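Local coordinates for nucleoid-associated protein HP_0035 (Helicobacter pylori, PDB 3F42), which probably binds DNA as a homodimer and alters its conformation, with a possible part in nucleoid organisation, gene regulation and DNA protection, at residues A[31-45]-A[69-81]. Sequence-based numbering, arbitrary orientation.
Sequences HTSKSGGGMVSVSFN and YLMSALNDGYKAV
With CG set beside its own backbone N (chi1 -70°), Phe-44 drops from strand 40-45 onto helix 69-81 and turns its edge to the face of Tyr-78, whose chi1 of -76° swings a ring rooted on the flank of the helix back under the strand. The two rings form a T-shaped pair, centroids 4.6 Å apart and planes inclined at 59°, in which Phe-44 CE1 stands over the rim of the tyrosine. Gly-77, lacking a side chain, lets the phenyl ring settle on the helix backbone, Phe-44 CE2 lying 3.6 Å from Gly-77 CA. Leu-74 CD2 fills the next place, touching both Phe-44 CZ and Val-42 CG1, while Val-40 divides its methyls: CG1 meets Ala-73 CB and Leu-70 CD2, CG2 the CB of Tyr-69. These residues belong to the inner face of the YbaB/EbfC fold, where a three-stranded antiparallel meander lies against the long C-terminal helix. Tyr-78 also meets Phe-44 and Tyr-78 of the second subunit, so the aromatic cluster runs on into the dimer interface. Towards the turn of the hairpin, Ser-35 OG donates a 2.6 Å hydrogen bond to Tyr-69 O from above the carbonyl plane; Ala-73 N, the helical donor, reaches that oxygen from the opposite face. Gly-36 CA sits almost centrally over the Tyr-69 ring, 3.5 Å from its centroid, in a CH-pi contact that joins the turn to the helix. Met-39 and Val-40 opposite Ser-35 make a classic beta bulge here. On the strand 31-35 side Ala-80 CB lies over one face of the His-31 ring, offset toward its rim, in a CH-pi contact.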
ATOM      1  N   HIS A  31      19.973  14.934 -11.393  1.00 19.98           N
ATOM      2  CA  HIS A  31      19.807  16.390 -11.261  1.00 21.85           C
ATOM      3  C   HIS A  31      21.155  16.967 -10.856  1.00 20.33           C
ATOM      4  O   HIS A  31      21.720  16.539  -9.871  1.00 20.23           O
ATOM      5  CB  HIS A  31      18.772  16.760 -10.170  1.00 24.01           C
ATOM      6  CG  HIS A  31      18.618  18.249  -9.975  1.00 30.44           C
ATOM      7  ND1 HIS A  31      19.329  18.961  -9.023  1.00 37.26           N
ATOM      8  CD2 HIS A  31      17.853  19.161 -10.622  1.00 31.87           C
ATOM      9  CE1 HIS A  31      19.013  20.243  -9.106  1.00 34.17           C
ATOM     10  NE2 HIS A  31      18.123  20.391 -10.069  1.00 33.87           N
ATOM     11  N   THR A  32      21.624  17.968 -11.590  1.00 20.26           N
ATOM     12  CA  THR A  32      22.946  18.595 -11.300  1.00 19.76           C
ATOM     13  C   THR A  32      22.760  20.041 -10.857  1.00 19.59           C
ATOM     14  O   THR A  32      22.022  20.789 -11.485  1.00 21.20           O
ATOM     15  CB  THR A  32      23.833  18.504 -12.541  1.00 20.56           C
ATOM     16  OG1 THR A  32      23.988  17.114 -12.840  1.00 20.38           O
ATOM     17  CG2 THR A  32      25.236  19.138 -12.315  1.00 21.10           C
ATOM     18  N   SER A  33      23.432  20.411  -9.780  1.00 19.76           N
ATOM     19  CA  SER A  33      23.430  21.800  -9.278  1.00 19.93           C
ATOM     20  C   SER A  33      24.868  22.302  -9.241  1.00 19.50           C
ATOM     21  O   SER A  33      25.756  21.564  -8.817  1.00 20.36           O
ATOM     22  CB  SER A  33      22.852  21.844  -7.866  1.00 20.32           C
ATOM     23  OG  SER A  33      21.445  21.560  -7.891  1.00 22.81           O
ATOM     24  N   LYS A  34      25.064  23.560  -9.636  1.00 19.34           N
ATOM     25  CA  LYS A  34      26.391  24.182  -9.655  1.00 18.51           C
ATOM     26  C   LYS A  34      26.385  25.426  -8.787  1.00 18.37           C
ATOM     27  O   LYS A  34      25.341  26.077  -8.595  1.00 19.12           O
ATOM     28  CB  LYS A  34      26.795  24.517 -11.075  1.00 20.48           C
ATOM     29  CG  LYS A  34      26.945  23.236 -11.915  1.00 21.73           C
ATOM     30  CD  LYS A  34      27.558  23.504 -13.273  1.00 30.02           C
ATOM     31  CE  LYS A  34      27.367  22.280 -14.159  1.00 32.21           C
ATOM     32  NZ  LYS A  34      28.209  21.111 -13.777  1.00 35.43           N
ATOM     33  N   SER A  35      27.550  25.745  -8.255  1.00 18.00           N
ATOM     34  CA  SER A  35      27.722  27.018  -7.538  1.00 17.75           C
ATOM     35  C   SER A  35      29.123  27.511  -7.750  1.00 17.49           C
ATOM     36  O   SER A  35      29.950  26.855  -8.429  1.00 17.64           O
ATOM     37  CB  SER A  35      27.485  26.803  -6.037  1.00 17.09           C
ATOM     38  OG  SER A  35      28.450  25.892  -5.567  1.00 20.68           O
ATOM     39  N   GLY A  36      29.438  28.662  -7.157  1.00 17.40           N
ATOM     40  CA  GLY A  36      30.819  29.158  -7.249  1.00 17.72           C
ATOM     41  C   GLY A  36      31.292  29.392  -8.677  1.00 18.66           C
ATOM     42  O   GLY A  36      32.436  29.075  -9.004  1.00 18.83           O
ATOM     43  N   GLY A  37      30.413  29.939  -9.502  1.00 19.99           N
ATOM     44  CA  GLY A  37      30.739  30.235 -10.902  1.00 21.90           C
ATOM     45  C   GLY A  37      31.076  28.961 -11.653  1.00 22.83           C
ATOM     46  O   GLY A  37      31.894  28.985 -12.602  1.00 24.14           O
ATOM     47  N   GLY A  38      30.445  27.862 -11.257  1.00 22.20           N
ATOM     48  CA  GLY A  38      30.690  26.554 -11.863  1.00 22.72           C
ATOM     49  C   GLY A  38      31.842  25.758 -11.268  1.00 22.60           C
ATOM     50  O   GLY A  38      32.117  24.639 -11.736  1.00 23.46           O
HETATM   51  N   MSE A  39      32.519  26.291 -10.256  1.00 20.73           N
HETATM   52  CA  MSE A  39      33.653  25.593  -9.632  0.70 20.92           C
HETATM   53  C   MSE A  39      33.232  24.443  -8.730  1.00 21.16           C
HETATM   54  O   MSE A  39      34.058  23.620  -8.343  1.00 20.96           O
HETATM   55  CB  MSE A  39      34.532  26.568  -8.844  0.70 21.86           C
HETATM   56  CG  MSE A  39      35.186  27.604  -9.720  0.70 22.81           C
HETATM   57 SE   MSE A  39      36.451  28.665  -8.690  0.50 33.06          SE
HETATM   58  CE  MSE A  39      35.227  29.635  -7.541  0.70 27.42           C
ATOM     59  N   VAL A  40      31.946  24.413  -8.370  1.00 19.89           N
ATOM     60  CA  VAL A  40      31.405  23.270  -7.619  1.00 19.73           C
ATOM     61  C   VAL A  40      30.264  22.685  -8.434  1.00 19.62           C
ATOM     62  O   VAL A  40      29.426  23.426  -8.913  1.00 18.74           O
ATOM     63  CB  VAL A  40      30.913  23.687  -6.220  1.00 20.07           C
ATOM     64  CG1 VAL A  40      30.082  22.567  -5.555  1.00 20.53           C
ATOM     65  CG2 VAL A  40      32.083  24.045  -5.307  1.00 20.92           C
ATOM     66  N   SER A  41      30.229  21.355  -8.573  1.00 18.52           N
ATOM     67  CA  SER A  41      29.120  20.686  -9.229  1.00 19.40           C
ATOM     68  C   SER A  41      28.730  19.516  -8.349  1.00 19.33           C
ATOM     69  O   SER A  41      29.610  18.729  -7.929  1.00 20.57           O
ATOM     70  CB  SER A  41      29.527  20.176 -10.597  1.00 20.29           C
ATOM     71  OG  SER A  41      28.365  19.713 -11.276  1.00 21.54           O
ATOM     72  N   VAL A  42      27.433  19.380  -8.104  1.00 17.93           N
ATOM     73  CA  VAL A  42      26.932  18.193  -7.388  1.00 17.89           C
ATOM     74  C   VAL A  42      25.844  17.540  -8.213  1.00 17.36           C
ATOM     75  O   VAL A  42      25.097  18.227  -8.891  1.00 19.46           O
ATOM     76  CB  VAL A  42      26.432  18.478  -5.969  1.00 17.27           C
ATOM     77  CG1 VAL A  42      27.585  19.064  -5.141  1.00 20.62           C
ATOM     78  CG2 VAL A  42      25.222  19.450  -6.006  1.00 19.42           C
ATOM     79  N   SER A  43      25.804  16.216  -8.188  1.00 17.66           N
ATOM     80  CA  SER A  43      24.733  15.492  -8.883  1.00 17.11           C
ATOM     81  C   SER A  43      24.017  14.558  -7.914  1.00 15.73           C
ATOM     82  O   SER A  43      24.642  13.757  -7.215  1.00 17.49           O
ATOM     83  CB  SER A  43      25.293  14.664 -10.046  1.00 18.14           C
ATOM     84  OG  SER A  43      25.894  15.525 -10.992  1.00 20.09           O
ATOM     85  N   PHE A  44      22.695  14.622  -7.966  1.00 17.24           N
ATOM     86  CA  PHE A  44      21.840  13.747  -7.191  1.00 17.67           C
ATOM     87  C   PHE A  44      21.034  12.876  -8.116  1.00 18.44           C
ATOM     88  O   PHE A  44      20.641  13.319  -9.207  1.00 19.71           O
ATOM     89  CB  PHE A  44      20.838  14.582  -6.412  1.00 17.87           C
ATOM     90  CG  PHE A  44      21.452  15.384  -5.279  1.00 17.85           C
ATOM     91  CD1 PHE A  44      21.605  14.803  -4.025  1.00 21.06           C
ATOM     92  CD2 PHE A  44      21.855  16.716  -5.467  1.00 19.19           C
ATOM     93  CE1 PHE A  44      22.148  15.516  -2.956  1.00 21.29           C
ATOM     94  CE2 PHE A  44      22.403  17.448  -4.377  1.00 17.07           C
ATOM     95  CZ  PHE A  44      22.541  16.828  -3.127  1.00 19.22           C
ATOM     96  N   ASN A  45      20.705  11.685  -7.645  1.00 17.36           N
ATOM     97  CA  ASN A  45      19.618  10.968  -8.316  1.00 17.26           C
ATOM     98  C   ASN A  45      18.267  11.382  -7.728  1.00 16.75           C
ATOM     99  O   ASN A  45      18.195  12.159  -6.764  1.00 18.15           O
ATOM    100  CB  ASN A  45      19.870   9.456  -8.317  1.00 15.62           C
ATOM    101  CG  ASN A  45      19.749   8.809  -6.940  1.00 16.96           C
ATOM    102  OD1 ASN A  45      19.118   9.334  -6.007  1.00 16.78           O
ATOM    103  ND2 ASN A  45      20.380   7.646  -6.803  1.00 18.66           N
ATOM    104  N   TYR A  69      30.335  27.358  -1.118  1.00 15.94           N
ATOM    105  CA  TYR A  69      29.845  26.912  -2.419  1.00 15.82           C
ATOM    106  C   TYR A  69      29.343  25.461  -2.395  1.00 16.48           C
ATOM    107  O   TYR A  69      28.358  25.163  -3.039  1.00 16.68           O
ATOM    108  CB  TYR A  69      30.907  27.073  -3.510  1.00 15.48           C
ATOM    109  CG  TYR A  69      31.284  28.511  -3.744  1.00 14.56           C
ATOM    110  CD1 TYR A  69      30.296  29.518  -3.744  1.00 17.11           C
ATOM    111  CD2 TYR A  69      32.617  28.880  -3.965  1.00 18.05           C
ATOM    112  CE1 TYR A  69      30.630  30.858  -3.968  1.00 16.47           C
ATOM    113  CE2 TYR A  69      32.959  30.207  -4.182  1.00 17.51           C
ATOM    114  CZ  TYR A  69      31.959  31.190  -4.186  1.00 17.48           C
ATOM    115  OH  TYR A  69      32.279  32.524  -4.403  1.00 19.27           O
ATOM    116  N   LEU A  70      29.987  24.593  -1.634  1.00 16.78           N
ATOM    117  CA  LEU A  70      29.441  23.236  -1.442  1.00 18.51           C
ATOM    118  C   LEU A  70      28.065  23.290  -0.816  1.00 18.61           C
ATOM    119  O   LEU A  70      27.113  22.666  -1.317  1.00 17.96           O
ATOM    120  CB  LEU A  70      30.357  22.372  -0.580  1.00 18.96           C
ATOM    121  CG  LEU A  70      31.553  21.822  -1.363  1.00 21.20           C
ATOM    122  CD1 LEU A  70      32.648  21.384  -0.372  1.00 21.27           C
ATOM    123  CD2 LEU A  70      31.131  20.618  -2.271  1.00 21.38           C
HETATM  124  N   MSE A  71      27.931  24.014   0.279  1.00 18.34           N
HETATM  125  CA  MSE A  71      26.623  24.086   0.938  1.00 18.88           C
HETATM  126  C   MSE A  71      25.521  24.689   0.049  1.00 19.00           C
HETATM  127  O   MSE A  71      24.385  24.193   0.076  1.00 18.69           O
HETATM  128  CB  MSE A  71      26.735  24.891   2.220  1.00 17.71           C
HETATM  129  CG  MSE A  71      27.445  24.105   3.282  1.00 20.74           C
HETATM  130 SE   MSE A  71      27.375  25.028   4.994  0.50 25.02          SE
HETATM  131  CE  MSE A  71      25.487  24.949   5.290  1.00 28.87           C
ATOM    132  N   SER A  72      25.865  25.725  -0.736  1.00 17.42           N
ATOM    133  CA  SER A  72      24.930  26.336  -1.651  1.00 19.19           C
ATOM    134  C   SER A  72      24.437  25.312  -2.705  1.00 19.34           C
ATOM    135  O   SER A  72      23.228  25.134  -2.881  1.00 18.81           O
ATOM    136  CB  SER A  72      25.624  27.507  -2.390  1.00 19.65           C
ATOM    137  OG  SER A  72      24.712  28.095  -3.275  1.00 27.50           O
ATOM    138  N   ALA A  73      25.384  24.637  -3.353  1.00 18.23           N
ATOM    139  CA  ALA A  73      25.022  23.683  -4.436  1.00 17.47           C
ATOM    140  C   ALA A  73      24.260  22.505  -3.860  1.00 17.85           C
ATOM    141  O   ALA A  73      23.258  22.050  -4.454  1.00 17.55           O
ATOM    142  CB  ALA A  73      26.251  23.187  -5.178  1.00 18.35           C
ATOM    143  N   LEU A  74      24.725  22.019  -2.706  1.00 17.03           N
ATOM    144  CA  LEU A  74      24.077  20.842  -2.089  1.00 17.81           C
ATOM    145  C   LEU A  74      22.661  21.183  -1.676  1.00 18.48           C
ATOM    146  O   LEU A  74      21.713  20.422  -1.972  1.00 18.17           O
ATOM    147  CB  LEU A  74      24.890  20.344  -0.912  1.00 16.70           C
ATOM    148  CG  LEU A  74      26.182  19.642  -1.350  1.00 17.33           C
ATOM    149  CD1 LEU A  74      27.109  19.539  -0.134  1.00 18.63           C
ATOM    150  CD2 LEU A  74      25.916  18.220  -1.953  1.00 16.28           C
ATOM    151  N   ASN A  75      22.487  22.316  -0.996  1.00 17.19           N
ATOM    152  CA  ASN A  75      21.130  22.692  -0.602  1.00 17.79           C
ATOM    153  C   ASN A  75      20.189  22.927  -1.804  1.00 17.96           C
ATOM    154  O   ASN A  75      19.006  22.557  -1.745  1.00 17.71           O
ATOM    155  CB  ASN A  75      21.163  23.899   0.350  1.00 17.10           C
ATOM    156  CG  ASN A  75      21.310  23.488   1.788  1.00 19.94           C
ATOM    157  OD1 ASN A  75      20.583  22.617   2.283  1.00 21.51           O
ATOM    158  ND2 ASN A  75      22.221  24.120   2.484  1.00 17.87           N
ATOM    159  N   ASP A  76      20.714  23.529  -2.884  1.00 18.96           N
ATOM    160  CA  ASP A  76      19.919  23.750  -4.093  0.50 18.84           C
ATOM    161  C   ASP A  76      19.454  22.385  -4.624  1.00 18.99           C
ATOM    162  O   ASP A  76      18.293  22.199  -4.965  1.00 19.40           O
ATOM    163  CB  ASP A  76      20.744  24.473  -5.160  0.50 18.94           C
ATOM    164  CG  ASP A  76      20.842  25.978  -4.921  0.50 19.59           C
ATOM    165  OD1 ASP A  76      20.225  26.515  -3.973  0.50 19.83           O
ATOM    166  OD2 ASP A  76      21.549  26.629  -5.702  0.50 20.37           O
ATOM    167  N   GLY A  77      20.379  21.431  -4.669  1.00 18.52           N
ATOM    168  CA  GLY A  77      20.069  20.070  -5.132  1.00 18.49           C
ATOM    169  C   GLY A  77      19.078  19.318  -4.257  1.00 18.11           C
ATOM    170  O   GLY A  77      18.118  18.730  -4.789  1.00 18.01           O
ATOM    171  N   TYR A  78      19.298  19.323  -2.940  1.00 17.42           N
ATOM    172  CA  TYR A  78      18.357  18.705  -1.987  1.00 17.43           C
ATOM    173  C   TYR A  78      16.972  19.341  -2.116  1.00 17.42           C
ATOM    174  O   TYR A  78      15.965  18.617  -2.112  1.00 17.78           O
ATOM    175  CB  TYR A  78      18.830  18.805  -0.509  1.00 17.46           C
ATOM    176  CG  TYR A  78      19.943  17.826  -0.150  1.00 18.88           C
ATOM    177  CD1 TYR A  78      19.747  16.442  -0.251  1.00 19.08           C
ATOM    178  CD2 TYR A  78      21.204  18.293   0.287  1.00 18.48           C
ATOM    179  CE1 TYR A  78      20.791  15.531   0.046  1.00 14.14           C
ATOM    180  CE2 TYR A  78      22.236  17.414   0.606  1.00 16.97           C
ATOM    181  CZ  TYR A  78      22.031  16.048   0.491  1.00 18.27           C
ATOM    182  OH  TYR A  78      23.022  15.160   0.754  1.00 17.94           O
ATOM    183  N   LYS A  79      16.899  20.676  -2.196  1.00 16.59           N
ATOM    184  CA  LYS A  79      15.599  21.343  -2.303  1.00 18.22           C
ATOM    185  C   LYS A  79      14.900  20.887  -3.603  1.00 17.54           C
ATOM    186  O   LYS A  79      13.697  20.593  -3.600  1.00 16.95           O
ATOM    187  CB  LYS A  79      15.772  22.875  -2.284  1.00 19.01           C
ATOM    188  CG  LYS A  79      14.478  23.694  -2.146  1.00 22.24           C
ATOM    189  CD  LYS A  79      14.772  25.235  -2.295  1.00 24.75           C
ATOM    190  CE  LYS A  79      13.478  26.100  -2.303  1.00 30.99           C
ATOM    191  NZ  LYS A  79      13.625  27.396  -3.051  1.00 34.85           N
ATOM    192  N   ALA A  80      15.657  20.838  -4.703  1.00 18.21           N
ATOM    193  CA  ALA A  80      15.101  20.447  -5.992  1.00 18.08           C
ATOM    194  C   ALA A  80      14.553  19.030  -5.988  1.00 19.54           C
ATOM    195  O   ALA A  80      13.407  18.789  -6.449  1.00 18.14           O
ATOM    196  CB  ALA A  80      16.091  20.680  -7.129  1.00 19.39           C
ATOM    197  N   VAL A  81      15.336  18.092  -5.458  1.00 17.85           N
ATOM    198  CA  VAL A  81      14.868  16.721  -5.424  1.00 18.99           C
ATOM    199  C   VAL A  81      13.652  16.578  -4.500  1.00 18.36           C
ATOM    200  O   VAL A  81      12.676  15.893  -4.863  1.00 18.57           O
ATOM    201  CB  VAL A  81      15.992  15.768  -5.030  1.00 18.14           C
ATOM    202  CG1 VAL A  81      15.436  14.359  -4.868  1.00 20.76           C
ATOM    203  CG2 VAL A  81      17.077  15.787  -6.120  1.00 22.61           C
TER
HETATM  204  O   HOH W   1      22.750  25.571  -7.673  1.00 40.83           O